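Local coordinates for cellulase (Soil metagenome, PDB 5I2U), which is a halotolerant cellulase of glycoside hydrolase family 5, probably hydrolysing the beta-1,4-glucosidic bonds of cellulose, at residues G315-T318 and R319-R323; E97-Y100 and R101-P104. All blocks are in the same frame, centred on the assembly; numbering follows the deposited sequence.

Contact 1 and contact 2 belong to the same eight-stranded TIM barrel but to different parts of it. Contact 1, within helix 313-325, is part of the outer helical layer beside the last strand, 281-286. Contact 2, residues 97-104, lies in the beta-alpha loop that leads from strand 87-93 into helix 104-120, on the side where family 5 enzymes carry their active site. The centres of contacts 1 and 2 are about 31 Å apart, and the nearest atoms of contacts 1 and 2 about 24 Å. Neither includes the magnesium ligands Gly151, Asp187, Asp189 and Asn190, which sit in alpha-beta loops at the end of the barrel opposite contact 2.

Contact 1. Residues G315-T318 and R319-R323; sequences GKLT and RNSIR
Ser321 donates from both its backbone N and its OG to the carbonyl of Leu317, one turn earlier in helix 313-325, the closing helix of the TIM barrel. The two bonds are equally long, Ser321 N to Leu317 O 2.9 Å and Ser321 OG to Leu317 O 2.9 Å, and they reach the oxygen from opposite faces of the carbonyl plane. The hydroxyl can fold back because OG stands beside its own backbone N (chi1 -78°), a common use of serine inside a helix. Having spent its proton on Leu317 O, OG also accepts from Trp267 NE1 and thereby ties the helix to helix 264-276. With an alanine here, the indole N-H of Trp267 would probably lose this acceptor and Leu317 O would keep its backbone donor alone.

The other carbonyls of the turn are satisfied in the ordinary alpha-helical way: Arg319 N reaches Gly315 O at 2.9 Å with an N-H...O angle of 166°, and Asn320 N and Ile322 N repeat the pattern on Lys316 O and Thr318 O. Asn320 ND2 also comes near Lys316 O, but at an angle too poor for a bond.

Charged ends look outward for their partners. The long, extended chain of Arg319 suits it to carry NE to a salt bridge with Asp82, while CD of Arg323 lies 3.4 Å above the plane of the Arg319 guanidinium, over its centre. Lys316 NZ is bonded to the carbonyls of Glu308 and Leu311. On the buried side, Thr318 hands OG1 to Trp314 O, which leaves its methyl for the apolar neighbour: Thr318 CG2 and Ile322 CD1, side by side, are 3.5 Å apart, tighter than an ordinary carbon-carbon contact.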
ATOM      1  N   GLY A 315      -0.676  -9.279  14.485  1.00 30.71           N
ATOM      2  CA  GLY A 315      -0.322  -7.935  14.951  1.00 29.22           C
ATOM      3  C   GLY A 315       1.066  -7.884  15.562  1.00 29.84           C
ATOM      4  O   GLY A 315       1.877  -7.031  15.198  1.00 30.08           O
ATOM      5  N   LYS A 316       1.337  -8.806  16.480  1.00 28.86           N
ATOM      6  CA  LYS A 316       2.651  -8.904  17.100  1.00 30.20           C
ATOM      7  C   LYS A 316       3.760  -9.166  16.077  1.00 30.40           C
ATOM      8  O   LYS A 316       4.828  -8.538  16.130  1.00 33.02           O
ATOM      9  CB  LYS A 316       2.659 -10.003  18.174  1.00 29.91           C
ATOM     10  CG  LYS A 316       1.851  -9.684  19.424  1.00 29.84           C
ATOM     11  CD  LYS A 316       1.999 -10.797  20.457  1.00 31.37           C
ATOM     12  CE  LYS A 316       1.334 -10.467  21.787  1.00 32.73           C
ATOM     13  NZ  LYS A 316      -0.144 -10.675  21.727  1.00 32.83           N
ATOM     14  N   LEU A 317       3.511 -10.118  15.184  1.00 31.23           N
ATOM     15  CA  LEU A 317       4.460 -10.473  14.143  1.00 33.61           C
ATOM     16  C   LEU A 317       4.733  -9.301  13.183  1.00 35.28           C
ATOM     17  O   LEU A 317       5.885  -9.075  12.780  1.00 33.06           O
ATOM     18  CB  LEU A 317       3.939 -11.683  13.367  1.00 37.11           C
ATOM     19  CG  LEU A 317       4.814 -12.244  12.249  1.00 41.49           C
ATOM     20  CD1 LEU A 317       6.195 -12.590  12.779  1.00 44.82           C
ATOM     21  CD2 LEU A 317       4.153 -13.470  11.636  1.00 43.81           C
ATOM     22  N   THR A 318       3.679  -8.559  12.835  1.00 33.04           N
ATOM     23  CA  THR A 318       3.809  -7.352  12.004  1.00 34.16           C
ATOM     24  C   THR A 318       4.597  -6.249  12.725  1.00 34.61           C
ATOM     25  O   THR A 318       5.505  -5.646  12.152  1.00 41.82           O
ATOM     26  CB  THR A 318       2.418  -6.789  11.577  1.00 33.29           C
ATOM     27  OG1 THR A 318       1.720  -7.756  10.778  1.00 31.04           O
ATOM     28  CG2 THR A 318       2.564  -5.510  10.774  1.00 31.80           C
ATOM     29  N   ARG A 319       4.229  -5.971  13.967  1.00 32.15           N
ATOM     30  CA  ARG A 319       4.893  -4.932  14.742  1.00 31.94           C
ATOM     31  C   ARG A 319       6.375  -5.229  14.858  1.00 31.51           C
ATOM     32  O   ARG A 319       7.197  -4.344  14.634  1.00 30.95           O
ATOM     33  CB  ARG A 319       4.262  -4.807  16.131  1.00 32.05           C
ATOM     34  CG  ARG A 319       4.824  -3.688  16.982  1.00 31.55           C
ATOM     35  CD  ARG A 319       4.078  -3.557  18.296  1.00 31.77           C
ATOM     36  NE  ARG A 319       4.732  -2.600  19.181  1.00 31.77           N
ATOM     37  CZ  ARG A 319       5.824  -2.858  19.911  1.00 33.16           C
ATOM     38  NH1 ARG A 319       6.427  -4.059  19.883  1.00 31.93           N
ATOM     39  NH2 ARG A 319       6.315  -1.908  20.687  1.00 30.93           N
ATOM     40  N   ASN A 320       6.704  -6.466  15.217  1.00 33.78           N
ATOM     41  CA  ASN A 320       8.101  -6.874  15.377  1.00 34.13           C
ATOM     42  C   ASN A 320       8.855  -6.812  14.073  1.00 33.73           C
ATOM     43  O   ASN A 320       9.974  -6.306  14.042  1.00 34.13           O
ATOM     44  CB  ASN A 320       8.232  -8.284  15.973  1.00 33.23           C
ATOM     45  CG  ASN A 320       7.796  -8.355  17.427  1.00 32.48           C
ATOM     46  OD1 ASN A 320       7.920  -7.395  18.183  1.00 33.62           O
ATOM     47  ND2 ASN A 320       7.278  -9.501  17.821  1.00 33.56           N
ATOM     48  N   SER A 321       8.236  -7.318  13.010  1.00 33.03           N
ATOM     49  CA  SER A 321       8.819  -7.279  11.673  1.00 33.35           C
ATOM     50  C   SER A 321       9.180  -5.861  11.265  1.00 34.45           C
ATOM     51  O   SER A 321      10.273  -5.615  10.751  1.00 35.93           O
ATOM     52  CB  SER A 321       7.854  -7.881  10.628  1.00 35.13           C
ATOM     53  OG  SER A 321       7.843  -9.302  10.657  1.00 33.58           O
ATOM     54  N   ILE A 322       8.267  -4.926  11.502  1.00 31.88           N
ATOM     55  CA  ILE A 322       8.486  -3.550  11.092  1.00 33.89           C
ATOM     56  C   ILE A 322       9.538  -2.887  11.977  1.00 32.65           C
ATOM     57  O   ILE A 322      10.378  -2.152  11.472  1.00 33.86           O
ATOM     58  CB  ILE A 322       7.166  -2.728  11.070  1.00 33.18           C
ATOM     59  CG1 ILE A 322       6.210  -3.310  10.038  1.00 33.41           C
ATOM     60  CG2 ILE A 322       7.424  -1.262  10.723  1.00 32.57           C
ATOM     61  CD1 ILE A 322       4.776  -2.874  10.214  1.00 37.48           C
ATOM     62  N   ARG A 323       9.472  -3.134  13.279  1.00 34.77           N
ATOM     63  CA  ARG A 323      10.402  -2.520  14.249  1.00 38.03           C
ATOM     64  C   ARG A 323      11.861  -2.954  14.080  1.00 40.14           C
ATOM     65  O   ARG A 323      12.760  -2.131  14.212  1.00 41.27           O
ATOM     66  CB  ARG A 323       9.964  -2.810  15.685  1.00 36.99           C
ATOM     67  CG  ARG A 323       8.840  -1.926  16.174  1.00 37.36           C
ATOM     68  CD  ARG A 323       8.361  -2.409  17.530  1.00 38.82           C
ATOM     69  NE  ARG A 323       9.437  -2.293  18.508  1.00 40.43           N
ATOM     70  CZ  ARG A 323       9.780  -1.181  19.172  1.00 41.39           C
ATOM     71  NH1 ARG A 323       9.108  -0.033  19.029  1.00 39.69           N
ATOM     72  NH2 ARG A 323      10.814  -1.228  20.015  1.00 40.65           N
TER

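Contact 2. Residues E97-Y100 and R101-P104; sequences EDNY and RENP
Asn99 lays its carboxamide oxygen over one face of the Arg101 guanidinium, OD1 standing 3.5 Å above that plane and offset toward its rim, with the two flat groups only 20° from parallel. The same oxygen also accepts from the backbone of the turn that follows. Glu102 N donates to Asn99 OD1 at 3.2 Å, coming from above the carbonyl plane, and Arg101 N makes a weak, strongly bent bond to it, which defines an Asx turn. Asparagine suits the place because its short side chain can stand between its backbone N and carbonyl carbon (chi1 66°) and turn OD1 back to these amides, while ND2 donates to Ile96 O. Across the turn, Asn103 N meets Asn99 O at 2.8 Å.

Two acidic residues also accept. Glu102 is extended beyond CG and brings OE1 to 3.1 Å from Asp98 N, which approaches from above the carboxylate plane. Asp98 OD1 in turn receives Asn103 ND2 at 3.1 Å on its syn side but 30° out of the carboxylate plane, while OD1 lies almost in the amide plane of Asn103. With Asp98 OD1 and Glu102 OE2 4.2 Å apart, the like charges probably repel somewhat, a cost these N-H donors could offset.

Asn103 is also the N-cap of helix 104-120: its OD1 accepts from Phe106 N. Pro104 has no amide hydrogen to offer, and the first turn of a helix calls for none. Tyr100 crosses Pro104 at about a right angle, CE1 3.6 Å from Pro104 CB, and its ring meets that of Phe142 on helix 136-150 edge-to-face. Arg101 NH2 bonds to Leu94 O, and the backbone of Tyr100 pairs with Gly93, so the turn bridges the end of strand 87-93 and the start of helix 104-120.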
ATOM      1  N   GLU A  97     -20.668  -2.203   0.971  1.00 36.97           N
ATOM      2  CA  GLU A  97     -21.588  -1.159   1.405  1.00 38.73           C
ATOM      3  C   GLU A  97     -20.837   0.047   1.964  1.00 38.71           C
ATOM      4  O   GLU A  97     -19.820  -0.104   2.639  1.00 37.13           O
ATOM      5  CB  GLU A  97     -22.538  -1.709   2.493  1.00 45.40           C
ATOM      6  CG  GLU A  97     -23.671  -2.620   2.004  1.00 49.91           C
ATOM      7  CD  GLU A  97     -23.280  -4.078   1.802  1.00 56.32           C
ATOM      8  OE1 GLU A  97     -22.088  -4.383   1.596  1.00 59.94           O
ATOM      9  OE2 GLU A  97     -24.175  -4.946   1.843  1.00 72.05           O
ATOM     10  N   ASP A  98     -21.348   1.239   1.673  1.00 37.77           N
ATOM     11  CA  ASP A  98     -20.822   2.516   2.197  1.00 34.85           C
ATOM     12  C   ASP A  98     -19.444   2.957   1.616  1.00 34.71           C
ATOM     13  O   ASP A  98     -18.736   3.786   2.197  1.00 31.32           O
ATOM     14  CB  ASP A  98     -20.801   2.472   3.741  1.00 33.05           C
ATOM     15  CG  ASP A  98     -21.199   3.780   4.375  1.00 33.35           C
ATOM     16  OD1 ASP A  98     -21.892   4.593   3.714  1.00 31.19           O
ATOM     17  OD2 ASP A  98     -20.790   4.006   5.546  1.00 34.48           O
ATOM     18  N   ASN A  99     -19.105   2.423   0.450  1.00 37.10           N
ATOM     19  CA  ASN A  99     -17.878   2.770  -0.287  1.00 38.20           C
ATOM     20  C   ASN A  99     -17.881   4.190  -0.850  1.00 39.14           C
ATOM     21  O   ASN A  99     -18.865   4.914  -0.715  1.00 36.72           O
ATOM     22  CB  ASN A  99     -17.677   1.771  -1.426  1.00 38.10           C
ATOM     23  CG  ASN A  99     -18.758   1.880  -2.484  1.00 41.46           C
ATOM     24  OD1 ASN A  99     -18.812   2.857  -3.223  1.00 42.32           O
ATOM     25  ND2 ASN A  99     -19.630   0.882  -2.558  1.00 41.62           N
ATOM     26  N   TYR A 100     -16.773   4.563  -1.511  1.00 40.79           N
ATOM     27  CA  TYR A 100     -16.579   5.914  -2.064  1.00 37.21           C
ATOM     28  C   TYR A 100     -17.659   6.368  -3.072  1.00 35.79           C
ATOM     29  O   TYR A 100     -18.118   7.506  -3.013  1.00 31.88           O
ATOM     30  CB  TYR A 100     -15.162   6.028  -2.666  1.00 35.93           C
ATOM     31  CG  TYR A 100     -14.885   7.302  -3.438  1.00 34.35           C
ATOM     32  CD1 TYR A 100     -14.690   8.513  -2.781  1.00 34.34           C
ATOM     33  CD2 TYR A 100     -14.827   7.298  -4.833  1.00 36.68           C
ATOM     34  CE1 TYR A 100     -14.440   9.680  -3.493  1.00 33.93           C
ATOM     35  CE2 TYR A 100     -14.569   8.464  -5.560  1.00 34.63           C
ATOM     36  CZ  TYR A 100     -14.381   9.650  -4.879  1.00 34.68           C
ATOM     37  OH  TYR A 100     -14.122  10.796  -5.593  1.00 38.13           O
ATOM     38  N   ARG A 101     -18.076   5.467  -3.960  1.00 35.66           N
ATOM     39  CA  ARG A 101     -19.110   5.769  -4.959  1.00 38.28           C
ATOM     40  C   ARG A 101     -20.462   6.093  -4.296  1.00 40.54           C
ATOM     41  O   ARG A 101     -21.121   7.075  -4.636  1.00 40.05           O
ATOM     42  CB  ARG A 101     -19.249   4.610  -5.951  1.00 40.49           C
ATOM     43  CG  ARG A 101     -17.984   4.390  -6.765  1.00 45.89           C
ATOM     44  CD  ARG A 101     -17.951   3.114  -7.587  1.00 48.13           C
ATOM     45  NE  ARG A 101     -18.058   1.909  -6.765  1.00 50.70           N
ATOM     46  CZ  ARG A 101     -19.154   1.148  -6.618  1.00 53.17           C
ATOM     47  NH1 ARG A 101     -20.311   1.427  -7.237  1.00 52.23           N
ATOM     48  NH2 ARG A 101     -19.095   0.078  -5.834  1.00 48.10           N
ATOM     49  N   GLU A 102     -20.843   5.274  -3.323  1.00 40.58           N
ATOM     50  CA  GLU A 102     -22.091   5.451  -2.586  1.00 40.79           C
ATOM     51  C   GLU A 102     -22.004   6.594  -1.556  1.00 39.98           C
ATOM     52  O   GLU A 102     -22.986   7.294  -1.344  1.00 42.18           O
ATOM     53  CB  GLU A 102     -22.493   4.103  -1.966  1.00 42.83           C
ATOM     54  CG  GLU A 102     -23.860   4.044  -1.326  1.00 48.40           C
ATOM     55  CD  GLU A 102     -23.949   2.929  -0.298  1.00 51.13           C
ATOM     56  OE1 GLU A 102     -23.447   1.814  -0.596  1.00 44.14           O
ATOM     57  OE2 GLU A 102     -24.502   3.182   0.806  1.00 50.38           O
ATOM     58  N   ASN A 103     -20.842   6.815  -0.944  1.00 40.99           N
ATOM     59  CA  ASN A 103     -20.710   7.817   0.122  1.00 38.75           C
ATOM     60  C   ASN A 103     -19.294   8.415   0.101  1.00 39.56           C
ATOM     61  O   ASN A 103     -18.450   8.042   0.921  1.00 40.77           O
ATOM     62  CB  ASN A 103     -21.058   7.174   1.483  1.00 35.85           C
ATOM     63  CG  ASN A 103     -21.128   8.180   2.631  1.00 34.80           C
ATOM     64  OD1 ASN A 103     -20.829   9.361   2.476  1.00 33.26           O
ATOM     65  ND2 ASN A 103     -21.490   7.692   3.812  1.00 36.78           N
ATOM     66  N   PRO A 104     -19.035   9.351  -0.836  1.00 37.41           N
ATOM     67  CA  PRO A 104     -17.694   9.945  -0.936  1.00 38.93           C
ATOM     68  C   PRO A 104     -17.327  10.911   0.202  1.00 38.75           C
ATOM     69  O   PRO A 104     -16.146  11.067   0.501  1.00 36.48           O
ATOM     70  CB  PRO A 104     -17.721  10.672  -2.292  1.00 42.80           C
ATOM     71  CG  PRO A 104     -19.168  10.975  -2.543  1.00 42.04           C
ATOM     72  CD  PRO A 104     -19.952   9.877  -1.867  1.00 41.31           C
TER